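Local coordinates for Poly(A) RNA polymerase GLD2 (Rattus norvegicus, PDB 6LBK), which probably adds successive AMP units from ATP to the 3' ends of selected cytoplasmic RNAs, and a single nucleotide to certain microRNAs, at residues Tyr195-Val200 / Glu242-Ser247. The protein carries 1 engineered substitution. Sequence-based numbering, arbitrary orientation.
Sequences YLENRV and EPILPS
Leu245 pushes its side chain into the tightly packed apolar part of this contact. Its CD1 meets CG2 of Val200 tip to tip at 3.6 Å, and its CD2 lies 3.9 Å from CD2 of Leu196. The same Leu196 methyl reaches CD of Pro246 at 3.6 Å. Leu234 of helix 226-239 touches both Val200 and Leu245. The other half is mixed: the charged Glu197 and Arg199 lie against Ile244. With CG anti to the backbone N (chi1 176°) and the chain extended beyond it, the Glu197 side chain crosses that of Ile244 at about a right angle. Arg199 NH2 is modelled only 2.4 Å from Glu197 OE2, a salt bridge too short for its length to be trusted. The guanidinium end is the looser side. Here Arg199 is partly exposed, and Ile244 CD1 sits over one face near the rim, 3.9 Å from Arg199 NH1. Asn279 and Ser281 take further hydrogen bonds from this arginine through their carbonyl oxygens. With an alanine at Glu197, Arg199 would probably lose its carboxylate mate and a gap would open beside Ile244. The contact lies away from the aspartates that probably bind the catalytic magnesium. It joins two interhelical loops, between helices 182-194 and 200-213 and between helices 226-239 and 248-251, in the helical part of a nucleotidyltransferase-fold poly(A) polymerase.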
loop_
_atom_site.group_PDB
_atom_site.type_symbol
_atom_site.label_atom_id
_atom_site.label_comp_id
_atom_site.label_asym_id
_atom_site.label_seq_id
_atom_site.Cartn_x
_atom_site.Cartn_y
_atom_site.Cartn_z
ATOM N N TYR A 195 4.122 10.645 -6.112
ATOM C CA TYR A 195 4.096 11.966 -6.718
ATOM C C TYR A 195 5.223 12.157 -7.737
ATOM O O TYR A 195 5.423 13.274 -8.230
ATOM C CB TYR A 195 4.131 13.034 -5.615
ATOM C CG TYR A 195 2.881 13.009 -4.755
ATOM C CD1 TYR A 195 1.739 13.723 -5.123
ATOM C CD2 TYR A 195 2.827 12.230 -3.601
ATOM C CE1 TYR A 195 0.582 13.678 -4.341
ATOM C CE2 TYR A 195 1.683 12.183 -2.813
ATOM C CZ TYR A 195 0.565 12.905 -3.180
ATOM O OH TYR A 195 -0.566 12.844 -2.385
ATOM N N LEU A 196 5.938 11.077 -8.091
ATOM C CA LEU A 196 7.013 11.180 -9.077
ATOM C C LEU A 196 6.442 11.323 -10.490
ATOM O O LEU A 196 7.103 11.877 -11.379
ATOM C CB LEU A 196 7.940 9.960 -8.973
ATOM C CG LEU A 196 9.423 10.106 -9.363
ATOM C CD1 LEU A 196 10.158 10.952 -8.324
ATOM C CD2 LEU A 196 10.121 8.752 -9.550
ATOM N N GLU A 197 5.221 10.830 -10.710
ATOM C CA GLU A 197 4.544 10.970 -11.988
ATOM C C GLU A 197 3.034 10.908 -11.805
ATOM O O GLU A 197 2.534 10.123 -10.993
ATOM C CB GLU A 197 5.003 9.891 -12.940
ATOM C CG GLU A 197 4.289 9.921 -14.205
ATOM C CD GLU A 197 4.927 8.981 -15.115
ATOM O OE1 GLU A 197 6.075 8.614 -14.786
ATOM O OE2 GLU A 197 4.300 8.585 -16.117
ATOM N N ASN A 198 2.313 11.705 -12.606
ATOM C CA ASN A 198 0.890 11.957 -12.394
ATOM C C ASN A 198 -0.004 10.751 -12.651
ATOM O O ASN A 198 -1.169 10.791 -12.244
ATOM C CB ASN A 198 0.413 13.130 -13.255
ATOM C CG ASN A 198 0.945 13.077 -14.686
ATOM O OD1 ASN A 198 1.090 12.003 -15.269
ATOM N ND2 ASN A 198 1.191 14.249 -15.269
ATOM N N ARG A 199 0.494 9.700 -13.314
ATOM C CA ARG A 199 -0.306 8.512 -13.593
ATOM C C ARG A 199 -0.213 7.461 -12.507
ATOM O O ARG A 199 -1.065 6.564 -12.462
ATOM C CB ARG A 199 0.104 7.883 -14.936
ATOM C CG ARG A 199 -0.313 8.683 -16.150
ATOM C CD ARG A 199 0.302 8.148 -17.423
ATOM N NE ARG A 199 1.710 8.521 -17.489
ATOM C CZ ARG A 199 2.544 8.203 -18.477
ATOM N NH1 ARG A 199 2.121 7.494 -19.519
ATOM N NH2 ARG A 199 3.810 8.596 -18.421
ATOM N N VAL A 200 0.809 7.521 -11.653
ATOM C CA VAL A 200 1.000 6.450 -10.674
ATOM C C VAL A 200 -0.183 6.382 -9.718
ATOM O O VAL A 200 -0.685 5.295 -9.413
ATOM C CB VAL A 200 2.326 6.630 -9.921
ATOM C CG1 VAL A 200 2.429 5.580 -8.846
ATOM C CG2 VAL A 200 3.524 6.536 -10.893
ATOM N N GLU A 242 9.859 1.610 -22.347
ATOM C CA GLU A 242 10.285 2.971 -22.045
ATOM C C GLU A 242 9.713 3.301 -20.674
ATOM O O GLU A 242 8.562 3.748 -20.572
ATOM C CB GLU A 242 9.788 3.954 -23.109
ATOM C CG GLU A 242 10.352 3.665 -24.514
ATOM C CD GLU A 242 10.329 4.876 -25.438
ATOM O OE1 GLU A 242 9.499 5.779 -25.203
ATOM O OE2 GLU A 242 11.161 4.943 -26.375
ATOM N N PRO A 243 10.479 3.135 -19.600
ATOM C CA PRO A 243 9.867 2.982 -18.272
ATOM C C PRO A 243 9.259 4.274 -17.754
ATOM O O PRO A 243 9.736 5.374 -18.039
ATOM C CB PRO A 243 11.042 2.528 -17.399
ATOM C CG PRO A 243 12.240 3.103 -18.081
ATOM C CD PRO A 243 11.955 3.171 -19.541
ATOM N N ILE A 244 8.185 4.114 -16.980
ATOM C CA ILE A 244 7.498 5.228 -16.329
ATOM C C ILE A 244 8.050 5.559 -14.935
ATOM O O ILE A 244 7.922 6.712 -14.483
ATOM C CB ILE A 244 5.987 4.902 -16.249
ATOM C CG1 ILE A 244 5.309 5.064 -17.594
ATOM C CG2 ILE A 244 5.256 5.692 -15.168
ATOM C CD1 ILE A 244 3.855 4.677 -17.548
ATOM N N LEU A 245 8.731 4.619 -14.277
ATOM C CA LEU A 245 9.318 4.898 -12.968
ATOM C C LEU A 245 10.721 4.299 -12.923
ATOM O O LEU A 245 10.944 3.181 -13.419
ATOM C CB LEU A 245 8.469 4.358 -11.796
ATOM C CG LEU A 245 7.157 5.101 -11.470
ATOM C CD1 LEU A 245 6.434 4.499 -10.265
ATOM C CD2 LEU A 245 7.362 6.631 -11.295
ATOM N N PRO A 246 11.684 5.021 -12.348
ATOM C CA PRO A 246 13.025 4.463 -12.182
ATOM C C PRO A 246 13.082 3.691 -10.891
ATOM O O PRO A 246 12.032 3.302 -10.365
ATOM C CB PRO A 246 13.907 5.707 -12.134
ATOM C CG PRO A 246 13.045 6.695 -11.419
ATOM C CD PRO A 246 11.616 6.405 -11.848
ATOM N N SER A 247 14.283 3.443 -10.378
ATOM C CA SER A 247 14.446 2.965 -9.010
ATOM C C SER A 247 14.869 4.131 -8.129
ATOM O O SER A 247 15.930 4.719 -8.354
ATOM C CB SER A 247 15.469 1.838 -8.917
ATOM O OG SER A 247 15.700 1.517 -7.551
#